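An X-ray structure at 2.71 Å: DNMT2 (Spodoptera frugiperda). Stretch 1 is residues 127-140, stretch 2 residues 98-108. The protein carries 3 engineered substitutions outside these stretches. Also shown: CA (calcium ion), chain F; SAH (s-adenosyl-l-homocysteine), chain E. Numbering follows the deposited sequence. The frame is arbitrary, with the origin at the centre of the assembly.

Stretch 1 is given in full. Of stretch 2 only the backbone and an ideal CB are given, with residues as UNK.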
# COMPACT_ATOMS: atom_id res chain seq x y z
N THR A 127 2.77 -9.43 18.88
CA THR A 127 1.85 -9.67 19.99
C THR A 127 0.47 -9.11 19.67
O THR A 127 -0.55 -9.64 20.11
CB THR A 127 2.32 -9.03 21.30
OG1 THR A 127 2.79 -7.70 21.03
CG2 THR A 127 3.44 -9.84 21.92
N VAL A 128 0.46 -8.02 18.91
CA VAL A 128 -0.79 -7.39 18.50
C VAL A 128 -1.61 -8.34 17.65
O VAL A 128 -2.82 -8.48 17.84
CB VAL A 128 -0.54 -6.09 17.72
CG1 VAL A 128 -1.85 -5.54 17.18
CG2 VAL A 128 0.17 -5.07 18.61
N ARG A 129 -0.95 -8.99 16.70
CA ARG A 129 -1.63 -9.94 15.83
C ARG A 129 -2.26 -11.06 16.63
O ARG A 129 -3.42 -11.40 16.42
CB ARG A 129 -0.66 -10.50 14.78
CG ARG A 129 -1.24 -11.60 13.90
CD ARG A 129 -0.74 -12.96 14.35
NE ARG A 129 -1.55 -14.04 13.81
CZ ARG A 129 -1.63 -15.26 14.35
NH1 ARG A 129 -0.95 -15.55 15.45
NH2 ARG A 129 -2.41 -16.18 13.79
N ASN A 130 -1.50 -11.61 17.58
CA ASN A 130 -2.03 -12.69 18.42
C ASN A 130 -3.27 -12.26 19.19
O ASN A 130 -4.21 -13.03 19.35
CB ASN A 130 -0.96 -13.21 19.38
CG ASN A 130 0.16 -13.93 18.66
OD1 ASN A 130 0.05 -14.26 17.48
ND2 ASN A 130 1.25 -14.19 19.37
N LEU A 131 -3.27 -11.01 19.65
CA LEU A 131 -4.41 -10.47 20.37
C LEU A 131 -5.56 -10.26 19.42
O LEU A 131 -6.71 -10.58 19.73
CB LEU A 131 -4.06 -9.13 21.01
CG LEU A 131 -5.10 -8.64 22.01
CD1 LEU A 131 -5.04 -9.49 23.26
CD2 LEU A 131 -4.90 -7.17 22.33
N PHE A 132 -5.25 -9.71 18.25
CA PHE A 132 -6.27 -9.38 17.26
C PHE A 132 -7.03 -10.61 16.78
O PHE A 132 -8.25 -10.58 16.65
CB PHE A 132 -5.64 -8.65 16.08
CG PHE A 132 -6.52 -8.62 14.87
CD1 PHE A 132 -7.63 -7.79 14.82
CD2 PHE A 132 -6.24 -9.43 13.78
CE1 PHE A 132 -8.44 -7.77 13.71
CE2 PHE A 132 -7.05 -9.41 12.67
CZ PHE A 132 -8.15 -8.58 12.63
N ILE A 133 -6.30 -11.68 16.50
CA ILE A 133 -6.90 -12.93 16.08
C ILE A 133 -7.76 -13.50 17.21
O ILE A 133 -8.85 -14.02 16.99
CB ILE A 133 -5.82 -13.97 15.69
CG1 ILE A 133 -5.12 -13.55 14.39
CG2 ILE A 133 -6.41 -15.37 15.59
CD1 ILE A 133 -6.07 -13.17 13.26
N ASP A 134 -7.23 -13.37 18.42
CA ASP A 134 -7.90 -13.84 19.62
C ASP A 134 -9.24 -13.14 19.83
O ASP A 134 -10.19 -13.74 20.33
CB ASP A 134 -7.01 -13.60 20.83
CG ASP A 134 -7.59 -14.15 22.10
OD1 ASP A 134 -7.26 -15.31 22.43
OD2 ASP A 134 -8.39 -13.43 22.75
N LYS A 135 -9.31 -11.86 19.46
CA LYS A 135 -10.54 -11.11 19.59
C LYS A 135 -11.54 -11.54 18.52
O LYS A 135 -12.75 -11.49 18.74
CB LYS A 135 -10.29 -9.60 19.52
CG LYS A 135 -11.47 -8.76 20.02
CD LYS A 135 -11.76 -9.11 21.47
CE LYS A 135 -13.14 -8.65 21.92
NZ LYS A 135 -13.24 -7.17 22.07
N LEU A 136 -11.03 -11.95 17.37
CA LEU A 136 -11.90 -12.46 16.31
C LEU A 136 -12.63 -13.74 16.74
O LEU A 136 -13.86 -13.83 16.63
CB LEU A 136 -11.10 -12.72 15.02
CG LEU A 136 -10.50 -11.52 14.29
CD1 LEU A 136 -9.80 -11.98 13.01
CD2 LEU A 136 -11.56 -10.48 13.96
N LYS A 137 -11.87 -14.71 17.24
CA LYS A 137 -12.45 -15.98 17.69
C LYS A 137 -13.50 -15.74 18.76
O LYS A 137 -14.54 -16.40 18.77
CB LYS A 137 -11.36 -16.89 18.26
CG LYS A 137 -10.39 -17.46 17.25
CD LYS A 137 -9.25 -18.17 17.98
CE LYS A 137 -8.84 -19.46 17.28
NZ LYS A 137 -8.42 -19.23 15.87
N GLU A 138 -13.22 -14.80 19.65
CA GLU A 138 -14.12 -14.46 20.75
C GLU A 138 -15.44 -13.92 20.24
O GLU A 138 -16.48 -14.13 20.86
CB GLU A 138 -13.46 -13.41 21.65
CG GLU A 138 -13.22 -13.84 23.09
CD GLU A 138 -12.14 -13.02 23.76
OE1 GLU A 138 -12.29 -11.78 23.84
OE2 GLU A 138 -11.14 -13.60 24.21
N CYS A 139 -15.39 -13.23 19.11
CA CYS A 139 -16.57 -12.57 18.56
C CYS A 139 -17.21 -13.39 17.44
O CYS A 139 -17.97 -12.86 16.63
CB CYS A 139 -16.22 -11.17 18.06
SG CYS A 139 -15.53 -10.08 19.34
N ASN A 140 -16.88 -14.68 17.42
CA ASN A 140 -17.39 -15.62 16.41
C ASN A 140 -17.08 -15.24 14.95
O ASN A 140 -17.91 -15.40 14.05
CB ASN A 140 -18.88 -15.89 16.65
CG ASN A 140 -19.20 -16.12 18.12
OD1 ASN A 140 -18.87 -17.17 18.69
ND2 ASN A 140 -19.83 -15.14 18.75
N UNK A 98 -3.16 3.25 17.07
CA UNK A 98 -4.58 3.40 17.37
C UNK A 98 -5.30 2.07 17.27
O UNK A 98 -6.46 1.96 17.65
CB UNK A 98 -5.22 4.42 16.43
N UNK A 99 -4.59 1.06 16.77
CA UNK A 99 -5.19 -0.23 16.44
C UNK A 99 -5.76 -0.98 17.64
O UNK A 99 -6.78 -1.66 17.53
CB UNK A 99 -4.15 -1.11 15.75
N UNK A 100 -5.10 -0.84 18.79
CA UNK A 100 -5.56 -1.48 20.02
C UNK A 100 -6.99 -1.08 20.37
O UNK A 100 -7.73 -1.85 20.98
CB UNK A 100 -4.62 -1.13 21.18
N UNK A 101 -7.37 0.14 20.00
CA UNK A 101 -8.71 0.63 20.23
C UNK A 101 -9.74 -0.17 19.44
O UNK A 101 -10.84 -0.44 19.94
CB UNK A 101 -8.80 2.11 19.86
N UNK A 102 -9.39 -0.55 18.22
CA UNK A 102 -10.29 -1.33 17.37
C UNK A 102 -10.54 -2.71 17.95
O UNK A 102 -11.69 -3.13 18.10
CB UNK A 102 -9.72 -1.46 15.96
N UNK A 103 -9.46 -3.42 18.27
CA UNK A 103 -9.54 -4.74 18.89
C UNK A 103 -10.48 -4.71 20.08
O UNK A 103 -11.28 -5.63 20.30
CB UNK A 103 -8.15 -5.22 19.32
N UNK A 104 -10.40 -3.63 20.85
CA UNK A 104 -11.28 -3.43 21.99
C UNK A 104 -12.73 -3.40 21.57
O UNK A 104 -13.50 -4.25 22.01
CB UNK A 104 -10.92 -2.13 22.72
N UNK A 105 -13.11 -2.46 20.71
CA UNK A 105 -14.51 -2.22 20.39
C UNK A 105 -15.13 -3.26 19.47
O UNK A 105 -16.26 -3.06 19.01
CB UNK A 105 -14.65 -0.84 19.75
N UNK A 106 -14.43 -4.35 19.19
CA UNK A 106 -14.95 -5.33 18.23
C UNK A 106 -16.22 -6.04 18.72
O UNK A 106 -17.15 -6.26 17.94
CB UNK A 106 -13.87 -6.37 17.93
N UNK A 107 -16.26 -6.38 20.00
CA UNK A 107 -17.39 -7.12 20.56
C UNK A 107 -18.70 -6.32 20.55
O UNK A 107 -19.77 -6.88 20.81
CB UNK A 107 -17.06 -7.54 21.99
N UNK A 108 -18.62 -5.03 20.26
CA UNK A 108 -19.81 -4.20 20.23
C UNK A 108 -20.03 -3.60 18.85
O UNK A 108 -20.78 -2.63 18.70
CB UNK A 108 -19.71 -3.09 21.28
CA CA F . -15.03 -4.40 24.44
N SAH E . -4.36 2.45 2.81
CA SAH E . -4.35 3.91 2.75
CB SAH E . -3.45 4.54 3.82
CG SAH E . -2.68 3.62 4.76
SD SAH E . -1.27 4.48 5.51
C SAH E . -4.01 4.43 1.35
O SAH E . -3.33 5.44 1.18
OXT SAH E . -4.41 3.85 0.34
C5' SAH E . -2.17 4.83 7.04
C4' SAH E . -2.85 6.19 7.07
O4' SAH E . -3.73 6.25 8.18
C3' SAH E . -1.89 7.37 7.22
O3' SAH E . -1.88 8.13 6.03
C2' SAH E . -2.42 8.20 8.38
O2' SAH E . -2.66 9.53 7.98
C1' SAH E . -3.73 7.54 8.77
N9 SAH E . -3.87 7.44 10.23
C8 SAH E . -2.90 7.11 11.14
N7 SAH E . -3.44 7.12 12.38
C5 SAH E . -4.75 7.46 12.28
C6 SAH E . -5.76 7.62 13.23
N6 SAH E . -5.50 7.43 14.52
N1 SAH E . -7.02 7.98 12.82
C2 SAH E . -7.29 8.17 11.48
N3 SAH E . -6.28 8.01 10.54
C4 SAH E . -5.03 7.66 10.94

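Stretch 1 is helical from Thr127 to Glu138. The helix of stretch 2 runs beside it in nearly the same direction, at 19°, with the axes 9.7 Å apart at their closest.

Position 98 has no atom of stretch 1 near its CB, but the adenine end of SAH lies nearby. A small polar residue would suit. It is Ser98, and Ser98 OG accepts a weak hydrogen bond from SAH N6 at 2.9 Å.

Position 99 points toward stretch 1, with its ideal CB 5.2 Å from Val128 CG1. The ring of Phe132 lies further on, so a long apolar or aromatic side chain would suit. It is Phe99. Phe99 CD2 lies 3.7 Å from Val128 CG1, which sits at the ring edge. Phe99 CZ is 3.9 Å from Phe132 CD1, and the two rings meet obliquely, with planes at 44°.

Position 100 points sideways, and only a long side chain could reach Leu131. Many residues would fit. It is Leu100, and Leu100 CD2 lies 4.1 Å from Leu131 CD2.

Positions 101 and 102 make no contact with stretch 1, which therefore sets no preference. They are Tyr101 and Leu102.

Position 103 is where the backbones come close, the CA of position 103 lying 5.9 Å from Phe132 CA. The CB points sideways over a hollow lined by Val128, Leu131, Phe132 and Lys135. A branched or medium apolar residue would suit. It is Ile103, a knob in that hole. Ile103 CD1 lies 3.8 Å from Phe132 CB, and Ile103 CG2 is 3.7 Å from Lys135 CB.

The ideal CB of position 104 points away from stretch 1 and the backbone angles are helical, so glycine, alanine or many others would suit. It is Gly104, and Gly104 O binds the calcium ion at 2.9 Å.

Position 105 points away, so stretch 1 does not restrict it. It is Ile105.

Position 106 points toward stretch 1, its ideal CB 4.0 Å from Lys135 CG and 4.3 Å from Cys139 SG. Leucine or methionine would suit. It is Leu106, and Leu106 CD2 packs 3.6 Å from Leu136 CD2.

Position 107 has its ideal CB 3.8 Å from Lys135 NZ, with calcium also in reach. An acidic residue would suit both charges. It is Asp107. Asp107 OD1 binds calcium at 2.5 Å and forms a salt bridge with Lys135 NZ at 3.3 Å, a weak hydrogen bond. Lys135 NZ also donates to Ile103 O at 3.1 Å.

Position 108 points away and is open to many residues. It is Gln108, which is poorly ordered.

Stretch 2 (98-108) SFLYLIGILDQ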
# COMPACT_ATOMS: atom_id res chain seq x y z
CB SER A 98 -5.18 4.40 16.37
OG SER A 98 -4.18 5.30 15.90
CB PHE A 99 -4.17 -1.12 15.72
CG PHE A 99 -4.78 -2.30 15.03
CD1 PHE A 99 -5.80 -2.12 14.10
CD2 PHE A 99 -4.34 -3.59 15.30
CE1 PHE A 99 -6.37 -3.21 13.46
CE2 PHE A 99 -4.91 -4.68 14.66
CZ PHE A 99 -5.93 -4.49 13.74
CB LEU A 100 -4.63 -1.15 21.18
CG LEU A 100 -3.36 -2.00 21.28
CD1 LEU A 100 -2.68 -1.79 22.62
CD2 LEU A 100 -3.67 -3.47 21.05
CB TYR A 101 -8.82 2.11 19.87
CG TYR A 101 -10.22 2.64 19.99
CD1 TYR A 101 -10.99 2.91 18.86
CD2 TYR A 101 -10.79 2.86 21.24
CE1 TYR A 101 -12.27 3.40 18.97
CE2 TYR A 101 -12.08 3.35 21.36
CZ TYR A 101 -12.82 3.62 20.22
OH TYR A 101 -14.10 4.11 20.34
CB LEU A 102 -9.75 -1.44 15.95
CG LEU A 102 -9.63 -0.11 15.20
CD1 LEU A 102 -9.24 -0.34 13.75
CD2 LEU A 102 -10.93 0.68 15.29
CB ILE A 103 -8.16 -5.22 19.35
CG1 ILE A 103 -7.23 -5.38 18.14
CG2 ILE A 103 -8.27 -6.51 20.13
CD1 ILE A 103 -5.80 -5.75 18.51
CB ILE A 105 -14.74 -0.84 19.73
CG1 ILE A 105 -13.97 -0.75 18.41
CG2 ILE A 105 -14.37 0.29 20.68
CD1 ILE A 105 -14.44 0.37 17.52
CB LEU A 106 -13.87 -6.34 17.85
CG LEU A 106 -14.16 -7.15 16.59
CD1 LEU A 106 -14.59 -6.25 15.43
CD2 LEU A 106 -12.94 -7.96 16.20
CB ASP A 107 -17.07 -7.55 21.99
CG ASP A 107 -16.77 -6.38 22.90
OD1 ASP A 107 -16.08 -5.45 22.44
OD2 ASP A 107 -17.23 -6.37 24.06
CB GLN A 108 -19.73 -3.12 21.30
CG GLN A 108 -18.37 -2.49 21.41
CD GLN A 108 -18.13 -1.86 22.77
OE1 GLN A 108 -18.65 -2.34 23.78
NE2 GLN A 108 -17.35 -0.79 22.80
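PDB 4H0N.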